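PDB 3DRF: oligopeptide-binding protein oppA from Lactococcus lactis, which captures oligopeptides in a voluminous, venus fly-trap-like cavity as the binding component of the ABC transporter OppABCDF, for uptake. Local coordinates for residues G291-M305 / V536-K550. Sequence-based numbering, arbitrary orientation.
Sequences GYKVLGQQAMYISLM and VIPTNFMLNYTPVNK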
# COMPACT_ATOMS: atom_id res chain seq x y z
N GLY A 291 -10.73 -21.08 -22.29
CA GLY A 291 -11.19 -21.62 -21.03
C GLY A 291 -11.22 -20.68 -19.84
O GLY A 291 -11.53 -21.12 -18.78
N TYR A 292 -10.93 -19.41 -20.09
CA TYR A 292 -10.92 -18.38 -19.03
C TYR A 292 -11.80 -17.17 -19.38
O TYR A 292 -11.90 -16.83 -20.52
CB TYR A 292 -9.47 -17.91 -18.78
CG TYR A 292 -8.59 -18.95 -18.08
CD1 TYR A 292 -8.49 -19.03 -16.70
CD2 TYR A 292 -7.86 -19.87 -18.82
CE1 TYR A 292 -7.73 -19.98 -16.09
CE2 TYR A 292 -7.14 -20.79 -18.24
CZ TYR A 292 -7.05 -20.87 -16.90
OH TYR A 292 -6.22 -21.81 -16.37
N LYS A 293 -12.44 -16.59 -18.36
CA LYS A 293 -13.10 -15.28 -18.34
C LYS A 293 -12.07 -14.29 -17.74
O LYS A 293 -11.38 -14.64 -16.85
CB LYS A 293 -14.35 -15.39 -17.45
CG LYS A 293 -15.16 -14.11 -17.34
CD LYS A 293 -16.46 -14.32 -16.60
CE LYS A 293 -17.18 -13.05 -16.42
NZ LYS A 293 -18.47 -13.25 -15.68
N VAL A 294 -11.95 -13.10 -18.26
CA VAL A 294 -11.01 -12.12 -17.72
C VAL A 294 -11.75 -10.96 -17.10
O VAL A 294 -12.43 -10.24 -17.80
CB VAL A 294 -10.06 -11.65 -18.80
CG1 VAL A 294 -9.05 -10.71 -18.23
CG2 VAL A 294 -9.34 -12.87 -19.45
N LEU A 295 -11.65 -10.83 -15.78
CA LEU A 295 -12.33 -9.78 -15.05
C LEU A 295 -11.44 -8.55 -14.98
O LEU A 295 -10.29 -8.69 -15.14
CB LEU A 295 -12.66 -10.27 -13.64
CG LEU A 295 -13.43 -11.61 -13.53
CD1 LEU A 295 -13.65 -11.93 -12.06
CD2 LEU A 295 -14.75 -11.41 -14.23
N GLY A 296 -12.01 -7.39 -14.72
CA GLY A 296 -11.26 -6.12 -14.67
C GLY A 296 -11.81 -5.19 -13.61
O GLY A 296 -12.91 -5.30 -13.17
N GLN A 297 -10.96 -4.24 -13.22
CA GLN A 297 -11.38 -3.15 -12.36
C GLN A 297 -10.39 -1.99 -12.49
O GLN A 297 -9.26 -2.16 -12.85
CB GLN A 297 -11.49 -3.61 -10.88
CG GLN A 297 -10.08 -3.94 -10.26
CD GLN A 297 -10.04 -4.50 -8.81
OE1 GLN A 297 -9.00 -4.73 -8.35
NE2 GLN A 297 -11.16 -4.76 -8.20
N GLN A 298 -10.86 -0.80 -12.16
CA GLN A 298 -9.94 0.32 -11.89
C GLN A 298 -9.12 0.00 -10.67
O GLN A 298 -9.63 -0.35 -9.67
CB GLN A 298 -10.70 1.60 -11.60
CG GLN A 298 -11.56 2.11 -12.73
CD GLN A 298 -12.15 3.48 -12.40
OE1 GLN A 298 -12.95 3.60 -11.56
NE2 GLN A 298 -11.63 4.49 -13.04
N ALA A 299 -7.81 0.03 -10.82
CA ALA A 299 -6.91 -0.32 -9.71
C ALA A 299 -6.87 0.88 -8.71
O ALA A 299 -6.76 2.01 -9.07
CB ALA A 299 -5.54 -0.68 -10.20
N MET A 300 -6.95 0.54 -7.46
CA MET A 300 -6.76 1.58 -6.46
C MET A 300 -5.24 1.59 -6.22
O MET A 300 -4.73 0.87 -5.40
CB MET A 300 -7.52 1.22 -5.21
CG MET A 300 -8.01 2.46 -4.50
SD MET A 300 -9.59 2.06 -3.74
CE MET A 300 -8.99 0.70 -2.90
N TYR A 301 -4.55 2.29 -7.13
CA TYR A 301 -3.08 2.10 -7.35
C TYR A 301 -2.42 3.37 -7.83
O TYR A 301 -2.97 4.13 -8.58
CB TYR A 301 -2.90 1.01 -8.44
CG TYR A 301 -1.46 0.72 -8.93
CD1 TYR A 301 -0.72 -0.30 -8.38
CD2 TYR A 301 -0.89 1.46 -9.95
CE1 TYR A 301 0.56 -0.59 -8.89
CE2 TYR A 301 0.35 1.20 -10.42
CZ TYR A 301 1.06 0.17 -9.89
OH TYR A 301 2.30 -0.13 -10.37
N ILE A 302 -1.16 3.51 -7.41
CA ILE A 302 -0.26 4.51 -7.99
C ILE A 302 1.13 3.92 -7.96
O ILE A 302 1.55 3.28 -6.99
CB ILE A 302 -0.29 5.88 -7.19
CG1 ILE A 302 0.55 6.99 -7.83
CG2 ILE A 302 0.15 5.75 -5.71
CD1 ILE A 302 0.06 7.41 -9.15
N SER A 303 1.84 4.15 -9.04
CA SER A 303 3.32 4.02 -9.05
C SER A 303 3.97 5.41 -9.17
O SER A 303 3.42 6.27 -9.74
CB SER A 303 3.85 3.05 -10.10
OG SER A 303 3.52 3.54 -11.42
N LEU A 304 5.16 5.51 -8.62
CA LEU A 304 5.85 6.79 -8.49
C LEU A 304 7.33 6.58 -8.30
O LEU A 304 7.77 5.60 -7.83
CB LEU A 304 5.25 7.65 -7.35
CG LEU A 304 5.58 7.16 -5.94
CD1 LEU A 304 5.13 8.28 -4.98
CD2 LEU A 304 4.86 5.81 -5.58
N MET A 305 8.05 7.56 -8.78
CA MET A 305 9.48 7.60 -8.60
C MET A 305 9.83 8.47 -7.37
O MET A 305 9.40 9.58 -7.22
CB MET A 305 10.09 8.21 -9.89
CG MET A 305 11.64 8.28 -9.87
SD MET A 305 12.36 8.59 -11.53
CE MET A 305 11.69 10.26 -11.88
N VAL A 536 8.66 13.53 -5.21
CA VAL A 536 8.32 12.28 -5.89
C VAL A 536 7.70 12.69 -7.24
O VAL A 536 7.21 13.78 -7.38
CB VAL A 536 7.32 11.43 -5.06
CG1 VAL A 536 7.95 11.03 -3.69
CG2 VAL A 536 5.98 12.18 -4.86
N ILE A 537 7.77 11.78 -8.18
CA ILE A 537 7.21 12.00 -9.52
C ILE A 537 6.19 10.86 -9.79
O ILE A 537 6.49 9.72 -9.77
CB ILE A 537 8.33 11.92 -10.61
CG1 ILE A 537 9.53 12.87 -10.34
CG2 ILE A 537 7.73 12.18 -12.02
CD1 ILE A 537 9.17 14.39 -10.35
N PRO A 538 4.94 11.25 -10.08
CA PRO A 538 3.91 10.21 -10.36
C PRO A 538 4.31 9.46 -11.63
O PRO A 538 4.76 10.06 -12.56
CB PRO A 538 2.63 11.01 -10.61
CG PRO A 538 2.89 12.38 -9.96
CD PRO A 538 4.36 12.62 -10.15
N THR A 539 4.10 8.18 -11.68
CA THR A 539 4.45 7.35 -12.87
C THR A 539 3.19 6.89 -13.62
O THR A 539 2.86 7.41 -14.62
CB THR A 539 5.41 6.20 -12.45
OG1 THR A 539 6.52 6.80 -11.78
CG2 THR A 539 5.92 5.46 -13.71
N ASN A 540 2.52 5.88 -13.08
CA ASN A 540 1.31 5.28 -13.70
C ASN A 540 0.06 5.11 -12.81
O ASN A 540 0.13 4.90 -11.62
CB ASN A 540 1.62 3.89 -14.25
CG ASN A 540 2.44 3.91 -15.52
OD1 ASN A 540 3.35 3.16 -15.66
ND2 ASN A 540 2.10 4.73 -16.38
N PHE A 541 -1.08 5.23 -13.48
CA PHE A 541 -2.35 4.68 -13.04
C PHE A 541 -2.55 3.38 -13.83
O PHE A 541 -1.93 3.18 -14.84
CB PHE A 541 -3.50 5.64 -13.37
CG PHE A 541 -3.37 7.05 -12.77
CD1 PHE A 541 -2.93 7.29 -11.45
CD2 PHE A 541 -3.75 8.11 -13.50
CE1 PHE A 541 -2.87 8.61 -10.96
CE2 PHE A 541 -3.71 9.38 -12.99
CZ PHE A 541 -3.26 9.61 -11.73
N MET A 542 -3.43 2.53 -13.33
CA MET A 542 -3.63 1.21 -13.92
C MET A 542 -5.04 0.68 -13.77
O MET A 542 -5.80 1.10 -12.93
CB MET A 542 -2.67 0.20 -13.23
CG MET A 542 -2.14 -0.96 -14.08
SD MET A 542 -0.65 -1.55 -13.25
CE MET A 542 -1.30 -1.98 -11.68
N LEU A 543 -5.34 -0.24 -14.69
CA LEU A 543 -6.45 -1.19 -14.55
C LEU A 543 -5.88 -2.54 -14.16
O LEU A 543 -4.87 -2.90 -14.67
CB LEU A 543 -7.23 -1.38 -15.88
CG LEU A 543 -7.81 -0.15 -16.54
CD1 LEU A 543 -8.50 -0.52 -17.92
CD2 LEU A 543 -8.74 0.46 -15.58
N ASN A 544 -6.53 -3.22 -13.24
CA ASN A 544 -6.23 -4.61 -12.89
C ASN A 544 -7.04 -5.57 -13.78
O ASN A 544 -8.10 -5.23 -14.24
CB ASN A 544 -6.60 -4.89 -11.41
CG ASN A 544 -5.63 -4.25 -10.42
OD1 ASN A 544 -4.53 -4.01 -10.72
ND2 ASN A 544 -6.12 -3.96 -9.27
N TYR A 545 -6.52 -6.80 -13.93
CA TYR A 545 -7.27 -7.89 -14.55
C TYR A 545 -6.96 -9.17 -13.80
O TYR A 545 -5.91 -9.32 -13.26
CB TYR A 545 -6.94 -8.04 -16.05
CG TYR A 545 -5.53 -8.59 -16.32
CD1 TYR A 545 -5.34 -9.93 -16.60
CD2 TYR A 545 -4.43 -7.75 -16.34
CE1 TYR A 545 -4.12 -10.43 -16.89
CE2 TYR A 545 -3.17 -8.25 -16.59
CZ TYR A 545 -3.03 -9.60 -16.88
OH TYR A 545 -1.81 -10.08 -17.19
N THR A 546 -7.91 -10.10 -13.83
CA THR A 546 -7.75 -11.42 -13.21
C THR A 546 -8.40 -12.44 -14.13
O THR A 546 -9.56 -12.38 -14.37
CB THR A 546 -8.47 -11.46 -11.86
OG1 THR A 546 -7.74 -10.62 -10.95
CG2 THR A 546 -8.53 -12.91 -11.26
N PRO A 547 -7.65 -13.41 -14.63
CA PRO A 547 -8.29 -14.53 -15.33
C PRO A 547 -8.92 -15.55 -14.34
O PRO A 547 -8.40 -15.83 -13.31
CB PRO A 547 -7.12 -15.17 -16.09
CG PRO A 547 -5.93 -14.93 -15.23
CD PRO A 547 -6.18 -13.57 -14.57
N VAL A 548 -10.08 -16.05 -14.74
CA VAL A 548 -10.87 -16.97 -13.94
C VAL A 548 -11.31 -18.15 -14.82
O VAL A 548 -11.94 -17.95 -15.81
CB VAL A 548 -12.13 -16.27 -13.36
CG1 VAL A 548 -12.91 -17.25 -12.52
CG2 VAL A 548 -11.71 -15.02 -12.53
N ASN A 549 -10.95 -19.37 -14.43
CA ASN A 549 -11.35 -20.58 -15.18
C ASN A 549 -12.86 -20.61 -15.27
O ASN A 549 -13.55 -20.30 -14.35
CB ASN A 549 -10.80 -21.83 -14.46
CG ASN A 549 -11.10 -23.12 -15.19
OD1 ASN A 549 -12.22 -23.53 -15.33
ND2 ASN A 549 -10.06 -23.77 -15.60
N LYS A 550 -13.37 -21.00 -16.43
CA LYS A 550 -14.83 -21.06 -16.63
C LYS A 550 -15.61 -22.02 -15.70
O LYS A 550 -16.75 -21.87 -15.57
CB LYS A 550 -15.20 -21.26 -18.12
CG LYS A 550 -14.78 -20.08 -18.94
CD LYS A 550 -15.25 -20.18 -20.38
CE LYS A 550 -14.58 -19.20 -21.26
NZ LYS A 550 -14.87 -19.45 -22.75
O HOH W 1 -12.85 -20.23 -24.24
O HOH W 2 -7.58 -23.49 -14.67
O HOH W 3 -4.52 3.39 -10.79
O HOH W 4 4.91 2.00 -13.27
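Strands 292-298 and 540-549 pair antiparallel, from Tyr292 against Asn549 to Gln298 against Leu543, and after a break a second ladder begins one residue out of step at Leu304 against Pro538. Water bridges the break, taking the N-H of Met542 and lying close to the carbonyls of Ala299 and Tyr301. Beyond the break lies a classic beta bulge, where Thr539 and Asn540 both face Ser303: Thr539 N bonds Ser303 O at 2.8 Å, while Ser303 OG, held between its own backbone N and carbonyl carbon (chi1 63°), accepts from Asn540 N at 3.0 Å. Beside the break, Met542 bends at chi3 (59°) and sets its methyl squarely over the Tyr301 ring, CE 3.5 Å from the centroid, with the sulfur also above that face: a CH-pi and Met-aromatic contact. Beyond the ring, Tyr301 OH bonds the backbone of the bound peptide. A serine in place of Tyr301 would probably leave the Met542 methyl without its aromatic platform and the peptide without this bond. Farther along, Asn544 ND2 points almost straight at an in-plane lone pair of Gln297 OE1, 3.1 Å away, while Gln297 NE2 reaches Leu557 O. Leu295 CD1 meets Val548 CG2 at 3.7 Å. This is a bulged antiparallel pair, with strand 292-307 between 468-474 and 536-549 in a mixed sheet of the periplasmic-binding-protein-like fold of family 5 solute-binding proteins.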